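PDB 3WAJ: transmembrane oligosaccharyl transferase from Archaeoglobus fulgidus, which belongs to the STT3 family of integral membrane transferases, joining a helical GT-C-type membrane region to large soluble domains, and carries a bound zinc ion. Local coordinates for residues 49-54 with 84-89; 110-115 with 163-168; 209-214 with 428-433. All coordinates share one frame; numbering follows the deposited sequence.

Contact 1: residues 49-54 with 84-89; sequences WYYYRL and PFLVYL
Leu86 sets its CD1 methyl squarely on the ring of Tyr51, and this bump over the face shares the contact with Val87 CG2 at the ring's edge. The CD1 atom of Leu86 stands 3.5 Å from the centroid of the Tyr51 ring and 4° off the ring normal, which qualifies as a CH-pi contact. Leu86 CB reaches the rim of the same ring at Tyr51 CE1, 3.7 Å away. Val87 fills the neighbouring hollow. Its CG2 methyl lies at the ring's edge, near the plane, 3.9 Å from Tyr51 CE1, and also touches Leu54 CD1 at 4.0 Å. Val87 CG1 stands anti to the backbone N (chi1 180°), which turns CG2 into this notch between Tyr51 and Leu54. Tyr51 OH is hydrogen-bonded to His162 ND1, while a water accepting from Leu86 N bonds it weakly. The axes of 49-54 and 84-89 come within 9.6 Å at a signed crossing angle of -64°, with 219 Å² buried. Phe82 stacks on Tyr51, Asp161 of the zinc site touches it, and Ile112 of helix 102-118 packs on Leu86, placing the crossing of helices 47-60 and 84-96 beside the metal.

Contact 2: residues 110-115 with 163-168; sequences AFIPAI and HIWEAF. With ZN (zinc ion), chain B.
Pro113 and Ile112 meet Ile164 and Trp165 where a proline-kinked helix of the STT3 membrane region passes the first turn of the helix that carries a zinc ligand. The kink lies in helix 102-118, where the N of Pro113 has no bond to the preceding turn. Along 163-168, His163 comes first: its NE2 binds the zinc ion at 2.2 Å, and Asp47 and Asp161 are the other protein residues of the site. Three waters also bind the ion. Ile164 then points toward the kinked helix and lays its CG2 4.2 Å from Pro113 CA, close to the nearest approach of the two backbones, a Pro113 to Ile164 CA separation of 6.6 Å. At Trp165, chi1 of -60° puts CG anti to the carbonyl carbon, and the indole reaches back to Ile112. Its CZ2 lies 3.7 Å from Ile112 O, approached obliquely, and 4.1 Å from Ile112 CG2. The indole also has Ile164 CG2 over one face, toward the rim, and meets Phe85 edge-to-face. Glu166 turns to the histidine, a second-shell carboxylate, consistent with its helping to fix the rotation of the ligand ring. The bond from His163 ND1 to Glu166 OE1 is 3.0 Å long, bent to 135° at the hydrogen, with the oxygen 30° out of the imidazole plane.

Contact 3: residues 209-214 with 428-433; sequences GLYVLS and AYYFAA
The backbones of 209-214 and 428-433 stand far apart: the nearest CA atoms, those of Tyr211 and Tyr430, are 13.1 Å from each other. Segment 209-214 is the last turn and a half of helix 199-214, while most of 428-433 belongs to the beginning of helix 429-446. Two long side chains span the gap from opposite directions. Tyr211 has CG anti to its own N (chi1 -178°), which extends the phenol away from its helix, and Tyr430 points toward it. Their hydroxyls meet in a hydrogen bond of 2.7 Å between Tyr211 OH and Tyr430 OH, in which either could be the donor. Tyr430 OH, also weakly hydrogen-bonded to Glu166 OE2, lies at the edge of the Tyr211 ring, in its plane. The ring carbons remain apart, with Tyr211 CZ 4.5 Å from Tyr430 CZ, and only 77 Å² is buried, so the contact is chiefly polar. Tyr429 CE1 lies over one face of the Tyr430 ring, toward its rim, 3.4 Å above the plane. Helix 163-181 lies alongside both segments: Gln170 touches Tyr430, Val171 touches Ala433, and Trp169 packs on Leu210 and Ser214. Leu213 packs against Ile260 and Tyr261 of helix 243-261.

How the contacts relate
From the N terminus, contact 1 closes first, joining helices 47-60 and 84-96 across 29 residues that include two short strands. Contact 2 joins helices 102-118 and 163-181 over 47 residues, and contact 3 spans 213, mostly helical, joining helix 199-214 to helix 429-446. The three closures run in series, with neither nesting nor crossing, yet they touch in space. Phe85 of contact 1 packs on Trp165 of contact 2, with 3.4 Å between Phe85 CE1 and Trp165 CD2. A probable hydrogen bond from Phe85 N to Leu213 O ties contact 1 to contact 3. Glu166 OE2 is hydrogen-bonded to Tyr429 OH and weakly to Tyr430 OH, connecting helix 429-446 to the zinc ligand His163 through its second shell.

Contact 1: residues 49-54 with 84-89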
loop_
_atom_site.group_PDB
_atom_site.type_symbol
_atom_site.label_atom_id
_atom_site.label_comp_id
_atom_site.label_asym_id
_atom_site.label_seq_id
_atom_site.Cartn_x
_atom_site.Cartn_y
_atom_site.Cartn_z
ATOM N N TRP A 49 -3.567 -8.468 -2.134
ATOM C CA TRP A 49 -2.946 -9.766 -1.883
ATOM C C TRP A 49 -3.121 -10.230 -0.435
ATOM O O TRP A 49 -3.197 -11.431 -0.164
ATOM C CB TRP A 49 -1.475 -9.759 -2.299
ATOM C CG TRP A 49 -1.360 -9.589 -3.787
ATOM C CD1 TRP A 49 -1.382 -8.411 -4.480
ATOM C CD2 TRP A 49 -1.268 -10.638 -4.778
ATOM N NE1 TRP A 49 -1.292 -8.658 -5.834
ATOM C CE2 TRP A 49 -1.223 -10.014 -6.044
ATOM C CE3 TRP A 49 -1.228 -12.029 -4.713
ATOM C CZ2 TRP A 49 -1.120 -10.741 -7.243
ATOM C CZ3 TRP A 49 -1.120 -12.759 -5.911
ATOM C CH2 TRP A 49 -1.066 -12.109 -7.155
ATOM N N TYR A 50 -3.190 -9.284 0.494
ATOM C CA TYR A 50 -3.355 -9.647 1.893
ATOM C C TYR A 50 -4.808 -10.019 2.209
ATOM O O TYR A 50 -5.052 -10.942 2.993
ATOM C CB TYR A 50 -2.847 -8.539 2.833
ATOM C CG TYR A 50 -2.687 -9.056 4.230
ATOM C CD1 TYR A 50 -1.629 -9.908 4.549
ATOM C CD2 TYR A 50 -3.605 -8.740 5.227
ATOM C CE1 TYR A 50 -1.458 -10.418 5.833
ATOM C CE2 TYR A 50 -3.445 -9.239 6.537
ATOM C CZ TYR A 50 -2.367 -10.082 6.823
ATOM O OH TYR A 50 -2.195 -10.597 8.085
ATOM N N TYR A 51 -5.772 -9.309 1.611
ATOM C CA TYR A 51 -7.163 -9.774 1.679
ATOM C C TYR A 51 -7.250 -11.224 1.221
ATOM O O TYR A 51 -7.833 -12.066 1.892
ATOM C CB TYR A 51 -8.131 -8.877 0.896
ATOM C CG TYR A 51 -8.678 -7.822 1.810
ATOM C CD1 TYR A 51 -9.503 -8.169 2.873
ATOM C CD2 TYR A 51 -8.310 -6.489 1.666
ATOM C CE1 TYR A 51 -9.955 -7.213 3.763
ATOM C CE2 TYR A 51 -8.773 -5.523 2.539
ATOM C CZ TYR A 51 -9.581 -5.888 3.584
ATOM O OH TYR A 51 -10.034 -4.919 4.441
ATOM N N TYR A 52 -6.624 -11.492 0.085
ATOM C CA TYR A 52 -6.552 -12.817 -0.494
ATOM C C TYR A 52 -6.030 -13.818 0.534
ATOM O O TYR A 52 -6.637 -14.873 0.742
ATOM C CB TYR A 52 -5.657 -12.733 -1.730
ATOM C CG TYR A 52 -5.215 -14.021 -2.371
ATOM C CD1 TYR A 52 -3.856 -14.250 -2.621
ATOM C CD2 TYR A 52 -6.131 -14.994 -2.767
ATOM C CE1 TYR A 52 -3.411 -15.401 -3.239
ATOM C CE2 TYR A 52 -5.685 -16.181 -3.391
ATOM C CZ TYR A 52 -4.322 -16.359 -3.624
ATOM O OH TYR A 52 -3.853 -17.496 -4.232
ATOM N N ARG A 53 -4.919 -13.473 1.185
ATOM C CA ARG A 53 -4.333 -14.312 2.223
ATOM C C ARG A 53 -5.368 -14.581 3.327
ATOM O O ARG A 53 -5.533 -15.721 3.774
ATOM C CB ARG A 53 -3.057 -13.650 2.785
ATOM C CG ARG A 53 -2.364 -14.376 3.956
ATOM C CD ARG A 53 -3.067 -14.147 5.337
ATOM N NE ARG A 53 -2.318 -14.808 6.404
ATOM C CZ ARG A 53 -2.309 -16.125 6.596
ATOM N NH1 ARG A 53 -3.043 -16.911 5.822
ATOM N NH2 ARG A 53 -1.581 -16.649 7.569
ATOM N N LEU A 54 -6.047 -13.527 3.764
ATOM C CA LEU A 54 -7.035 -13.654 4.828
ATOM C C LEU A 54 -8.256 -14.475 4.390
ATOM O O LEU A 54 -8.723 -15.337 5.131
ATOM C CB LEU A 54 -7.476 -12.283 5.335
ATOM C CG LEU A 54 -6.433 -11.432 6.048
ATOM C CD1 LEU A 54 -7.075 -10.082 6.504
ATOM C CD2 LEU A 54 -5.855 -12.194 7.228
ATOM N N PRO A 84 -13.679 -7.372 8.965
ATOM C CA PRO A 84 -14.442 -8.573 8.623
ATOM C C PRO A 84 -15.384 -8.394 7.439
ATOM O O PRO A 84 -15.669 -9.404 6.797
ATOM C CB PRO A 84 -15.236 -8.877 9.906
ATOM C CG PRO A 84 -15.216 -7.590 10.714
ATOM C CD PRO A 84 -13.923 -6.924 10.352
ATOM N N PHE A 85 -15.853 -7.185 7.133
ATOM C CA PHE A 85 -16.784 -7.069 6.007
ATOM C C PHE A 85 -16.249 -7.707 4.722
ATOM O O PHE A 85 -16.888 -8.582 4.122
ATOM C CB PHE A 85 -17.212 -5.629 5.704
ATOM C CG PHE A 85 -18.003 -5.525 4.422
ATOM C CD1 PHE A 85 -17.417 -5.040 3.264
ATOM C CD2 PHE A 85 -19.318 -5.986 4.361
ATOM C CE1 PHE A 85 -18.130 -4.988 2.064
ATOM C CE2 PHE A 85 -20.051 -5.928 3.165
ATOM C CZ PHE A 85 -19.455 -5.428 2.012
ATOM N N LEU A 86 -15.070 -7.262 4.292
ATOM C CA LEU A 86 -14.516 -7.729 3.019
ATOM C C LEU A 86 -13.982 -9.140 3.171
ATOM O O LEU A 86 -14.090 -9.935 2.244
ATOM C CB LEU A 86 -13.400 -6.804 2.529
ATOM C CG LEU A 86 -13.295 -6.452 1.037
ATOM C CD1 LEU A 86 -11.839 -6.129 0.646
ATOM C CD2 LEU A 86 -13.893 -7.516 0.128
ATOM N N VAL A 87 -13.396 -9.460 4.327
ATOM C CA VAL A 87 -12.942 -10.831 4.527
ATOM C C VAL A 87 -14.126 -11.793 4.355
ATOM O O VAL A 87 -14.045 -12.726 3.579
ATOM C CB VAL A 87 -12.228 -11.061 5.882
ATOM C CG1 VAL A 87 -11.794 -12.533 5.987
ATOM C CG2 VAL A 87 -11.000 -10.169 6.003
ATOM N N TYR A 88 -15.238 -11.545 5.044
ATOM C CA TYR A 88 -16.390 -12.420 4.899
ATOM C C TYR A 88 -17.018 -12.323 3.523
ATOM O O TYR A 88 -17.263 -13.358 2.915
ATOM C CB TYR A 88 -17.406 -12.239 6.042
ATOM C CG TYR A 88 -16.911 -12.851 7.335
ATOM C CD1 TYR A 88 -16.974 -14.221 7.542
ATOM C CD2 TYR A 88 -16.330 -12.070 8.318
ATOM C CE1 TYR A 88 -16.497 -14.792 8.719
ATOM C CE2 TYR A 88 -15.856 -12.626 9.492
ATOM C CZ TYR A 88 -15.943 -13.988 9.689
ATOM O OH TYR A 88 -15.466 -14.538 10.862
ATOM N N LEU A 89 -17.256 -11.111 3.012
ATOM C CA LEU A 89 -17.766 -10.974 1.633
ATOM C C LEU A 89 -16.987 -11.854 0.651
ATOM O O LEU A 89 -17.583 -12.602 -0.137
ATOM C CB LEU A 89 -17.754 -9.517 1.151
ATOM C CG LEU A 89 -18.282 -9.303 -0.281
ATOM C CD1 LEU A 89 -19.679 -9.916 -0.455
ATOM C CD2 LEU A 89 -18.323 -7.825 -0.655
HETATM O O HOH W 1 -13.302 -4.860 5.348
#

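Contact 2: residues 110-115 with 163-168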
loop_
_atom_site.group_PDB
_atom_site.type_symbol
_atom_site.label_atom_id
_atom_site.label_comp_id
_atom_site.label_asym_id
_atom_site.label_seq_id
_atom_site.Cartn_x
_atom_site.Cartn_y
_atom_site.Cartn_z
ATOM N N ALA A 110 -11.260 -10.669 -7.663
ATOM C CA ALA A 110 -10.988 -9.573 -8.611
ATOM C C ALA A 110 -12.231 -8.760 -8.962
ATOM O O ALA A 110 -12.154 -7.546 -9.153
ATOM C CB ALA A 110 -10.326 -10.108 -9.886
ATOM N N PHE A 111 -13.373 -9.433 -9.063
ATOM C CA PHE A 111 -14.615 -8.764 -9.450
ATOM C C PHE A 111 -15.243 -7.948 -8.337
ATOM O O PHE A 111 -15.991 -7.015 -8.598
ATOM C CB PHE A 111 -15.627 -9.775 -9.967
ATOM C CG PHE A 111 -15.292 -10.299 -11.314
ATOM C CD1 PHE A 111 -15.557 -9.544 -12.444
ATOM C CD2 PHE A 111 -14.683 -11.538 -11.460
ATOM C CE1 PHE A 111 -15.230 -10.030 -13.705
ATOM C CE2 PHE A 111 -14.353 -12.033 -12.721
ATOM C CZ PHE A 111 -14.624 -11.280 -13.840
ATOM N N ILE A 112 -14.942 -8.311 -7.097
ATOM C CA ILE A 112 -15.577 -7.691 -5.944
ATOM C C ILE A 112 -15.471 -6.153 -5.863
ATOM O O ILE A 112 -16.472 -5.489 -5.583
ATOM C CB ILE A 112 -15.134 -8.379 -4.633
ATOM C CG1 ILE A 112 -15.787 -9.758 -4.568
ATOM C CG2 ILE A 112 -15.495 -7.533 -3.386
ATOM C CD1 ILE A 112 -15.314 -10.630 -3.423
ATOM N N PRO A 113 -14.272 -5.580 -6.092
ATOM C CA PRO A 113 -14.234 -4.112 -6.004
ATOM C C PRO A 113 -14.933 -3.450 -7.185
ATOM O O PRO A 113 -15.515 -2.368 -7.038
ATOM C CB PRO A 113 -12.730 -3.794 -6.022
ATOM C CG PRO A 113 -12.088 -5.003 -6.678
ATOM C CD PRO A 113 -12.922 -6.168 -6.231
ATOM N N ALA A 114 -14.866 -4.083 -8.350
ATOM C CA ALA A 114 -15.595 -3.573 -9.521
ATOM C C ALA A 114 -17.091 -3.545 -9.242
ATOM O O ALA A 114 -17.760 -2.558 -9.516
ATOM C CB ALA A 114 -15.297 -4.408 -10.760
ATOM N N ILE A 115 -17.619 -4.645 -8.720
ATOM C CA ILE A 115 -19.043 -4.724 -8.423
ATOM C C ILE A 115 -19.403 -3.660 -7.386
ATOM O O ILE A 115 -20.412 -2.966 -7.519
ATOM C CB ILE A 115 -19.442 -6.119 -7.911
ATOM C CG1 ILE A 115 -19.307 -7.154 -9.026
ATOM C CG2 ILE A 115 -20.861 -6.104 -7.365
ATOM C CD1 ILE A 115 -19.280 -8.595 -8.512
ATOM N N HIS A 163 -11.244 0.199 0.410
ATOM C CA HIS A 163 -11.465 1.644 0.226
ATOM C C HIS A 163 -12.764 1.939 -0.540
ATOM O O HIS A 163 -13.440 2.933 -0.268
ATOM C CB HIS A 163 -10.253 2.349 -0.425
ATOM C CG HIS A 163 -8.953 2.064 0.248
ATOM N ND1 HIS A 163 -8.640 2.548 1.511
ATOM C CD2 HIS A 163 -7.868 1.336 -0.138
ATOM C CE1 HIS A 163 -7.437 2.121 1.861
ATOM N NE2 HIS A 163 -6.949 1.397 0.865
ATOM N N ILE A 164 -13.120 1.092 -1.503
ATOM C CA ILE A 164 -14.401 1.290 -2.175
ATOM C C ILE A 164 -15.527 1.126 -1.164
ATOM O O ILE A 164 -16.518 1.847 -1.216
ATOM C CB ILE A 164 -14.606 0.371 -3.422
ATOM C CG1 ILE A 164 -15.984 0.624 -4.053
ATOM C CG2 ILE A 164 -14.452 -1.099 -3.068
ATOM C CD1 ILE A 164 -16.140 2.013 -4.660
ATOM N N TRP A 165 -15.347 0.220 -0.204
ATOM C CA TRP A 165 -16.410 -0.070 0.753
ATOM C C TRP A 165 -16.532 0.959 1.861
ATOM O O TRP A 165 -17.610 1.127 2.442
ATOM C CB TRP A 165 -16.252 -1.480 1.316
ATOM C CG TRP A 165 -16.312 -2.506 0.215
ATOM C CD1 TRP A 165 -15.271 -3.227 -0.301
ATOM C CD2 TRP A 165 -17.476 -2.900 -0.517
ATOM N NE1 TRP A 165 -15.721 -4.055 -1.300
ATOM C CE2 TRP A 165 -17.073 -3.877 -1.452
ATOM C CE3 TRP A 165 -18.823 -2.529 -0.467
ATOM C CZ2 TRP A 165 -17.974 -4.486 -2.341
ATOM C CZ3 TRP A 165 -19.715 -3.131 -1.345
ATOM C CH2 TRP A 165 -19.286 -4.101 -2.270
ATOM N N GLU A 166 -15.430 1.632 2.170
ATOM C CA GLU A 166 -15.501 2.800 3.028
ATOM C C GLU A 166 -16.440 3.796 2.366
ATOM O O GLU A 166 -17.373 4.286 2.987
ATOM C CB GLU A 166 -14.127 3.445 3.185
ATOM C CG GLU A 166 -13.151 2.682 4.020
ATOM C CD GLU A 166 -11.808 3.363 4.047
ATOM O OE1 GLU A 166 -10.835 2.784 3.514
ATOM O OE2 GLU A 166 -11.728 4.495 4.577
ATOM N N ALA A 167 -16.194 4.090 1.092
ATOM C CA ALA A 167 -17.035 5.051 0.384
ATOM C C ALA A 167 -18.487 4.575 0.310
ATOM O O ALA A 167 -19.416 5.318 0.633
ATOM C CB ALA A 167 -16.491 5.345 -1.000
ATOM N N PHE A 168 -18.676 3.324 -0.084
ATOM C CA PHE A 168 -20.011 2.772 -0.270
ATOM C C PHE A 168 -20.817 2.808 1.035
ATOM O O PHE A 168 -21.946 3.279 1.050
ATOM C CB PHE A 168 -19.916 1.343 -0.823
ATOM C CG PHE A 168 -21.247 0.728 -1.188
ATOM C CD1 PHE A 168 -21.629 0.625 -2.514
ATOM C CD2 PHE A 168 -22.097 0.228 -0.206
ATOM C CE1 PHE A 168 -22.836 0.048 -2.859
ATOM C CE2 PHE A 168 -23.312 -0.340 -0.540
ATOM C CZ PHE A 168 -23.682 -0.433 -1.872
HETATM ZN ZN ZN B . -5.336 -0.040 0.867
HETATM O O HOH W 2 -4.013 1.546 2.299
HETATM O O HOH W 3 -6.126 -1.373 2.530
HETATM O O HOH W 4 -3.507 -0.069 -0.300
#

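Contact 3: residues 209-214 with 428-433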
loop_
_atom_site.group_PDB
_atom_site.type_symbol
_atom_site.label_atom_id
_atom_site.label_comp_id
_atom_site.label_asym_id
_atom_site.label_seq_id
_atom_site.Cartn_x
_atom_site.Cartn_y
_atom_site.Cartn_z
ATOM N N GLY A 209 -22.814 0.060 11.025
ATOM C CA GLY A 209 -22.176 -1.188 11.405
ATOM C C GLY A 209 -21.277 -1.732 10.310
ATOM O O GLY A 209 -20.115 -2.081 10.576
ATOM N N LEU A 210 -21.792 -1.783 9.081
ATOM C CA LEU A 210 -21.023 -2.352 7.971
ATOM C C LEU A 210 -19.836 -1.461 7.636
ATOM O O LEU A 210 -18.750 -1.953 7.302
ATOM C CB LEU A 210 -21.906 -2.597 6.752
ATOM C CG LEU A 210 -22.918 -3.717 6.976
ATOM C CD1 LEU A 210 -23.746 -3.991 5.737
ATOM C CD2 LEU A 210 -22.209 -4.979 7.427
ATOM N N TYR A 211 -20.033 -0.150 7.767
ATOM C CA TYR A 211 -18.939 0.812 7.587
ATOM C C TYR A 211 -17.756 0.522 8.535
ATOM O O TYR A 211 -16.623 0.334 8.088
ATOM C CB TYR A 211 -19.467 2.249 7.738
ATOM C CG TYR A 211 -18.433 3.325 7.515
ATOM C CD1 TYR A 211 -17.489 3.210 6.506
ATOM C CD2 TYR A 211 -18.405 4.459 8.304
ATOM C CE1 TYR A 211 -16.538 4.191 6.302
ATOM C CE2 TYR A 211 -17.454 5.451 8.103
ATOM C CZ TYR A 211 -16.525 5.307 7.101
ATOM O OH TYR A 211 -15.574 6.280 6.894
ATOM N N VAL A 212 -18.015 0.457 9.838
ATOM C CA VAL A 212 -16.956 0.136 10.804
ATOM C C VAL A 212 -16.400 -1.267 10.561
ATOM O O VAL A 212 -15.226 -1.528 10.795
ATOM C CB VAL A 212 -17.457 0.259 12.275
ATOM C CG1 VAL A 212 -16.294 0.139 13.262
ATOM C CG2 VAL A 212 -18.201 1.577 12.501
ATOM N N LEU A 213 -17.238 -2.179 10.081
ATOM C CA LEU A 213 -16.771 -3.550 9.840
ATOM C C LEU A 213 -15.925 -3.633 8.560
ATOM O O LEU A 213 -15.216 -4.617 8.337
ATOM C CB LEU A 213 -17.935 -4.554 9.832
ATOM C CG LEU A 213 -18.669 -4.777 11.160
ATOM C CD1 LEU A 213 -19.649 -5.960 11.100
ATOM C CD2 LEU A 213 -17.673 -4.970 12.293
ATOM N N SER A 214 -15.989 -2.595 7.727
ATOM C CA SER A 214 -15.133 -2.519 6.536
ATOM C C SER A 214 -13.817 -1.848 6.870
ATOM O O SER A 214 -12.786 -2.130 6.267
ATOM C CB SER A 214 -15.808 -1.735 5.411
ATOM O OG SER A 214 -17.010 -2.339 5.017
ATOM N N ALA A 428 -8.272 10.715 -0.551
ATOM C CA ALA A 428 -8.889 11.431 -1.665
ATOM C C ALA A 428 -10.213 10.808 -2.103
ATOM O O ALA A 428 -11.149 11.534 -2.458
ATOM C CB ALA A 428 -7.929 11.523 -2.832
ATOM N N TYR A 429 -10.291 9.474 -2.067
ATOM C CA TYR A 429 -11.481 8.753 -2.537
ATOM C C TYR A 429 -12.777 9.177 -1.837
ATOM O O TYR A 429 -13.871 9.044 -2.388
ATOM C CB TYR A 429 -11.286 7.234 -2.456
ATOM C CG TYR A 429 -10.903 6.717 -1.089
ATOM C CD1 TYR A 429 -11.865 6.475 -0.119
ATOM C CD2 TYR A 429 -9.584 6.444 -0.778
ATOM C CE1 TYR A 429 -11.517 5.998 1.139
ATOM C CE2 TYR A 429 -9.233 5.968 0.459
ATOM C CZ TYR A 429 -10.204 5.754 1.420
ATOM O OH TYR A 429 -9.850 5.277 2.662
ATOM N N TYR A 430 -12.655 9.709 -0.628
ATOM C CA TYR A 430 -13.830 10.188 0.082
ATOM C C TYR A 430 -14.466 11.426 -0.566
ATOM O O TYR A 430 -15.653 11.706 -0.349
ATOM C CB TYR A 430 -13.485 10.450 1.543
ATOM C CG TYR A 430 -13.520 9.228 2.450
ATOM C CD1 TYR A 430 -14.698 8.531 2.662
ATOM C CD2 TYR A 430 -12.397 8.819 3.134
ATOM C CE1 TYR A 430 -14.748 7.447 3.507
ATOM C CE2 TYR A 430 -12.434 7.732 3.988
ATOM C CZ TYR A 430 -13.616 7.054 4.170
ATOM O OH TYR A 430 -13.674 5.974 5.017
ATOM N N PHE A 431 -13.693 12.166 -1.362
ATOM C CA PHE A 431 -14.228 13.370 -2.004
ATOM C C PHE A 431 -15.062 13.010 -3.231
ATOM O O PHE A 431 -15.888 13.803 -3.686
ATOM C CB PHE A 431 -13.106 14.357 -2.379
ATOM C CG PHE A 431 -12.500 15.078 -1.201
ATOM C CD1 PHE A 431 -13.307 15.601 -0.198
ATOM C CD2 PHE A 431 -11.120 15.228 -1.093
ATOM C CE1 PHE A 431 -12.749 16.263 0.894
ATOM C CE2 PHE A 431 -10.553 15.888 -0.004
ATOM C CZ PHE A 431 -11.368 16.404 0.989
ATOM N N ALA A 432 -14.847 11.802 -3.750
ATOM C CA ALA A 432 -15.524 11.352 -4.961
ATOM C C ALA A 432 -17.048 11.516 -4.872
ATOM O O ALA A 432 -17.654 12.209 -5.687
ATOM C CB ALA A 432 -15.158 9.918 -5.255
ATOM N N ALA A 433 -17.660 10.883 -3.876
ATOM C CA ALA A 433 -19.096 11.019 -3.664
ATOM C C ALA A 433 -19.486 12.473 -3.455
ATOM O O ALA A 433 -20.563 12.880 -3.878
ATOM C CB ALA A 433 -19.552 10.186 -2.486
#